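Local coordinates for flagellar protein FliL (Vibrio alginolyticus, PDB 6AHP), which assists the function of the bacterial flagellar motor as a stomatin-like protein, at the interface of chains A and B. Residues are numbered along the deposited sequence; one frame, centred on the assembly and turned at random. Chains: chain A/B, Flagellar protein FliL.

Contact 1: the interface of chains A and B. Residues chain A 51-52, 55, 58-59; chain B 79, 103-105.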
loop_
_atom_site.group_PDB
_atom_site.type_symbol
_atom_site.label_atom_id
_atom_site.label_comp_id
_atom_site.label_asym_id
_atom_site.label_seq_id
_atom_site.Cartn_x
_atom_site.Cartn_y
_atom_site.Cartn_z
ATOM N N PRO A 51 -4.133 -4.170 -5.829
ATOM C CA PRO A 51 -3.203 -4.234 -4.689
ATOM C C PRO A 51 -2.217 -3.085 -4.673
ATOM O O PRO A 51 -1.949 -2.502 -3.609
ATOM C CB PRO A 51 -2.502 -5.585 -4.884
ATOM C CG PRO A 51 -3.503 -6.398 -5.695
ATOM C CD PRO A 51 -4.077 -5.397 -6.647
ATOM N N LEU A 52 -1.690 -2.720 -5.845
ATOM C CA LEU A 52 -0.751 -1.605 -5.902
ATOM C C LEU A 52 -1.457 -0.287 -5.573
ATOM O O LEU A 52 -0.930 0.539 -4.824
ATOM C CB LEU A 52 -0.117 -1.561 -7.291
ATOM C CG LEU A 52 0.830 -0.413 -7.581
ATOM C CD1 LEU A 52 2.053 -0.617 -6.676
ATOM C CD2 LEU A 52 1.254 -0.389 -9.021
ATOM N N SER A 55 -2.192 0.018 -1.871
ATOM C CA SER A 55 -0.957 0.231 -1.132
ATOM C C SER A 55 -0.452 1.661 -1.292
ATOM O O SER A 55 0.099 2.242 -0.349
ATOM C CB SER A 55 0.092 -0.771 -1.611
ATOM O OG SER A 55 1.023 -0.967 -0.575
ATOM N N LEU A 58 -2.693 3.844 1.026
ATOM C CA LEU A 58 -2.277 3.725 2.423
ATOM C C LEU A 58 -0.960 4.453 2.671
ATOM O O LEU A 58 -0.800 5.103 3.709
ATOM C CB LEU A 58 -2.170 2.253 2.832
ATOM C CG LEU A 58 -2.174 1.943 4.336
ATOM C CD1 LEU A 58 -3.405 2.554 5.084
ATOM C CD2 LEU A 58 -2.107 0.431 4.568
ATOM N N SER A 59 -0.016 4.385 1.717
ATOM C CA SER A 59 1.228 5.140 1.847
ATOM C C SER A 59 0.964 6.634 1.896
ATOM O O SER A 59 1.591 7.360 2.679
ATOM C CB SER A 59 2.175 4.833 0.692
ATOM O OG SER A 59 2.709 3.532 0.785
ATOM N N ARG B 79 8.998 -0.424 5.430
ATOM C CA ARG B 79 8.467 -0.925 4.188
ATOM C C ARG B 79 9.578 -1.357 3.282
ATOM O O ARG B 79 9.532 -2.433 2.810
ATOM C CB ARG B 79 7.579 0.119 3.498
ATOM C CG ARG B 79 6.649 -0.392 2.415
ATOM C CD ARG B 79 5.592 0.641 1.996
ATOM N NE ARG B 79 4.810 1.139 3.120
ATOM C CZ ARG B 79 3.489 1.285 3.153
ATOM N NH1 ARG B 79 2.921 1.748 4.258
ATOM N NH2 ARG B 79 2.727 0.973 2.101
ATOM N N LEU B 103 3.843 -5.059 -0.711
ATOM C CA LEU B 103 2.797 -4.049 -0.668
ATOM C C LEU B 103 2.042 -4.189 0.643
ATOM O O LEU B 103 1.759 -5.305 1.084
ATOM C CB LEU B 103 1.815 -4.204 -1.828
ATOM C CG LEU B 103 2.395 -4.227 -3.238
ATOM C CD1 LEU B 103 1.313 -4.611 -4.234
ATOM C CD2 LEU B 103 3.087 -2.907 -3.571
ATOM N N PHE B 104 1.729 -3.069 1.271
ATOM C CA PHE B 104 0.978 -3.075 2.518
ATOM C C PHE B 104 -0.365 -2.435 2.255
ATOM O O PHE B 104 -0.421 -1.283 1.827
ATOM C CB PHE B 104 1.769 -2.352 3.602
ATOM C CG PHE B 104 3.082 -2.996 3.850
ATOM C CD1 PHE B 104 3.161 -4.117 4.637
ATOM C CD2 PHE B 104 4.218 -2.562 3.206
ATOM C CE1 PHE B 104 4.356 -4.749 4.856
ATOM C CE2 PHE B 104 5.426 -3.193 3.412
ATOM C CZ PHE B 104 5.489 -4.284 4.250
ATOM N N THR B 105 -1.409 -3.208 2.401
ATOM C CA THR B 105 -2.742 -2.736 2.171
ATOM C C THR B 105 -3.542 -2.311 3.385
ATOM O O THR B 105 -4.503 -1.666 3.225
ATOM C CB THR B 105 -3.597 -3.712 1.362
ATOM O OG1 THR B 105 -3.795 -4.893 2.092
ATOM C CG2 THR B 105 -2.976 -4.026 0.047
#

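Contact 2: the interface of chains A and B. Residues chain A 48-49, 51-52, 93; chain B 7, 9, 36, 101, 103.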
loop_
_atom_site.group_PDB
_atom_site.type_symbol
_atom_site.label_atom_id
_atom_site.label_comp_id
_atom_site.label_asym_id
_atom_site.label_seq_id
_atom_site.Cartn_x
_atom_site.Cartn_y
_atom_site.Cartn_z
ATOM N N TYR A 48 -7.189 -4.806 -12.053
ATOM C CA TYR A 48 -6.115 -5.791 -11.950
ATOM C C TYR A 48 -5.019 -5.329 -10.983
ATOM O O TYR A 48 -4.473 -6.133 -10.215
ATOM C CB TYR A 48 -5.546 -6.067 -13.341
ATOM C CG TYR A 48 -4.394 -7.075 -13.357
ATOM C CD1 TYR A 48 -4.640 -8.461 -13.419
ATOM C CD2 TYR A 48 -3.086 -6.651 -13.328
ATOM C CE1 TYR A 48 -3.594 -9.377 -13.419
ATOM C CE2 TYR A 48 -2.025 -7.566 -13.341
ATOM C CZ TYR A 48 -2.288 -8.920 -13.386
ATOM O OH TYR A 48 -1.236 -9.805 -13.394
ATOM N N HIS A 49 -4.685 -4.035 -11.009
ATOM C CA HIS A 49 -3.629 -3.463 -10.185
ATOM C C HIS A 49 -4.124 -2.933 -8.850
ATOM O O HIS A 49 -3.416 -2.148 -8.205
ATOM C CB HIS A 49 -2.916 -2.369 -10.973
ATOM C CG HIS A 49 -2.130 -2.917 -12.115
ATOM N ND1 HIS A 49 -0.921 -3.554 -11.934
ATOM C CD2 HIS A 49 -2.415 -3.021 -13.434
ATOM C CE1 HIS A 49 -0.469 -3.979 -13.102
ATOM N NE2 HIS A 49 -1.354 -3.667 -14.027
ATOM N N PRO A 51 -4.133 -4.170 -5.829
ATOM C CA PRO A 51 -3.203 -4.234 -4.689
ATOM C C PRO A 51 -2.217 -3.085 -4.673
ATOM O O PRO A 51 -1.949 -2.502 -3.609
ATOM C CB PRO A 51 -2.502 -5.585 -4.884
ATOM C CG PRO A 51 -3.503 -6.398 -5.695
ATOM C CD PRO A 51 -4.077 -5.397 -6.647
ATOM N N LEU A 52 -1.690 -2.720 -5.845
ATOM C CA LEU A 52 -0.751 -1.605 -5.902
ATOM C C LEU A 52 -1.457 -0.287 -5.573
ATOM O O LEU A 52 -0.930 0.539 -4.824
ATOM C CB LEU A 52 -0.117 -1.561 -7.291
ATOM C CG LEU A 52 0.830 -0.413 -7.581
ATOM C CD1 LEU A 52 2.053 -0.617 -6.676
ATOM C CD2 LEU A 52 1.254 -0.389 -9.021
ATOM N N ALA A 93 4.756 1.148 -13.137
ATOM C CA ALA A 93 4.556 -0.287 -13.267
ATOM C C ALA A 93 4.152 -0.715 -14.679
ATOM O O ALA A 93 4.659 -1.724 -15.175
ATOM C CB ALA A 93 3.521 -0.765 -12.254
ATOM N N ILE B 7 3.624 -7.860 -14.642
ATOM C CA ILE B 7 3.368 -7.662 -13.211
ATOM C C ILE B 7 2.229 -8.548 -12.746
ATOM O O ILE B 7 1.219 -8.708 -13.440
ATOM C CB ILE B 7 3.080 -6.186 -12.900
ATOM C CG1 ILE B 7 4.388 -5.431 -12.937
ATOM C CG2 ILE B 7 2.480 -6.023 -11.521
ATOM C CD1 ILE B 7 4.196 -3.995 -13.155
ATOM N N TYR B 9 0.342 -10.007 -8.722
ATOM C CA TYR B 9 0.227 -9.829 -7.278
ATOM C C TYR B 9 -0.031 -11.194 -6.632
ATOM O O TYR B 9 -0.887 -11.938 -7.101
ATOM C CB TYR B 9 -0.902 -8.805 -6.965
ATOM C CG TYR B 9 -0.590 -7.484 -7.668
ATOM C CD1 TYR B 9 0.435 -6.676 -7.204
ATOM C CD2 TYR B 9 -1.239 -7.117 -8.841
ATOM C CE1 TYR B 9 0.798 -5.506 -7.859
ATOM C CE2 TYR B 9 -0.892 -5.935 -9.518
ATOM C CZ TYR B 9 0.135 -5.132 -9.023
ATOM O OH TYR B 9 0.507 -3.949 -9.653
ATOM N N MET B 36 4.289 -8.058 -4.872
ATOM C CA MET B 36 4.328 -7.651 -6.267
ATOM C C MET B 36 5.482 -8.361 -6.958
ATOM O O MET B 36 6.624 -8.255 -6.514
ATOM C CB MET B 36 4.512 -6.127 -6.370
ATOM C CG MET B 36 4.629 -5.617 -7.797
ATOM S SD MET B 36 4.641 -3.770 -7.730
ATOM C CE MET B 36 4.011 -3.400 -9.358
ATOM N N LYS B 101 8.579 -6.003 -4.722
ATOM C CA LYS B 101 8.508 -5.407 -3.392
ATOM C C LYS B 101 7.277 -5.957 -2.697
ATOM O O LYS B 101 6.407 -6.545 -3.338
ATOM C CB LYS B 101 8.438 -3.876 -3.459
ATOM C CG LYS B 101 7.267 -3.390 -4.297
ATOM C CD LYS B 101 7.280 -1.865 -4.365
ATOM C CE LYS B 101 6.274 -1.341 -5.370
ATOM N NZ LYS B 101 6.671 -1.760 -6.734
ATOM N N LEU B 103 3.843 -5.059 -0.711
ATOM C CA LEU B 103 2.797 -4.049 -0.668
ATOM C C LEU B 103 2.042 -4.189 0.643
ATOM O O LEU B 103 1.759 -5.305 1.084
ATOM C CB LEU B 103 1.815 -4.204 -1.828
ATOM C CG LEU B 103 2.395 -4.227 -3.238
ATOM C CD1 LEU B 103 1.313 -4.611 -4.234
ATOM C CD2 LEU B 103 3.087 -2.907 -3.571
#

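Contact 1: the interface of chains A and B
A:Ser55 carries its OG anti to the backbone N (chi1 -155°), which points the hydroxyl from helix 50-62 at the backbone of B:Phe104 in strand 101-108. A:Ser59, one turn on, has its OG anti to the carbonyl carbon instead (chi1 -71°), which brings the hydroxyl to B:Arg79. The hydroxyl of A:Ser55 donates a hydrogen bond to B:Phe104 O, with A:Ser55 OG to B:Phe104 O at 2.8 Å. It reaches this oxygen from above the carbonyl plane, at a C=O...donor angle of 112°, and not along a lone pair. The same A:Ser55 OG lies 2.9 Å from B:Phe104 N, which gives it a weak, bent hydrogen bond. One small hydroxyl thus meets both polar backbone atoms of B:Phe104.

A:Ser59 OG bridges the two chains. Within its own helix, A:Ser59 OG donates to A:Ser55 O at 3.1 Å. It also accepts a hydrogen bond from the guanidinium of B:Arg79, with B:Arg79 NH2 to A:Ser59 OG at 2.9 Å. B:Arg79 comes from helix 72-94 of chain B. B:Phe104 CD2 lies over one face of the guanidinium, toward its rim. This contact within chain B probably helps hold the guanidinium in place.

Apolar groups flank the polar centre. B:Leu103 lays its CB against A:Ser55 CB and sends its methyls toward the start of the helix. B:Leu103 CD1 meets A:Pro51 CB at 4.0 Å, while CD2 reaches CD1 of A:Leu52. The two leucine side chains cross obliquely. On the other flank, the A:Leu58 methyl CD2 rests on the backbone of B:Thr105, 3.3 Å from B:Thr105 C, the carbonyl carbon. Together these contacts seat a helix of one chain on a strand of the other. They join the two copies in the crystal, though the structure alone does not show that this pairing forms in the motor.

Contact 2: the interface of chains A and B
A:His49 and B:Tyr9 meet edge to tip in a nearly straight hydrogen bond. A:His49 ND1 lies 2.7 Å from B:Tyr9 OH, with 173° at the hydrogen. Which of the two donates is not settled by the coordinates. Each partner lies in the plane of the other's ring at its edge, while the two ring planes stand almost perpendicular, at 87°. A second phenol, this one from chain A, bonds across the interface. A:Tyr48 OH donates to the backbone O of B:Ile7 at 2.7 Å, in the carbonyl plane and on a lone pair. A:Tyr48 also turns its CD2 edge to one face of the A:His49 imidazole, toward the rim, which may steady that ring.

The apolar contacts centre on B:Tyr9. A:Pro51 lies over one face of the phenol ring, toward its rim, with A:Pro51 CG 3.7 Å from B:Tyr9 CG. A:Leu52 packs CB near the phenol end, 3.4 Å from B:Tyr9 OH. With CG anti to the backbone N (chi1 176°), its side chain carries CD2 to the B:Met36 methyl CE. B:Met36 CE also meets A:Ala93 CB, at 3.9 Å. B:Ile7 touches A:His49 CE1 with CG2, while its CD1 presses tightly on A:Ala93 CB.

The C-terminal ends of helices 40-48 and 72-94 and the start of helix 50-62 of chain A meet strands 7-11, 26-38 and 101-108 of chain B. Helix ends of one chain thus face strands of the other.

Contact 1 and contact 2 are neighbouring patches of one interface, with the centres of their C-alpha atoms about 9 Å apart. They share A:Pro51, A:Leu52 and B:Leu103. Helix 50-62 of chain A and strand 101-108 of chain B run through both. Contact 1 follows the helix onward from its start, whereas contact 2 gathers around that start and the turn before it. Helix 72-94 also serves both, from chain B in contact 1 and from chain A in contact 2. The two chains do not pair by exact two-fold symmetry, and helix 72-94 accordingly plays a different part in each.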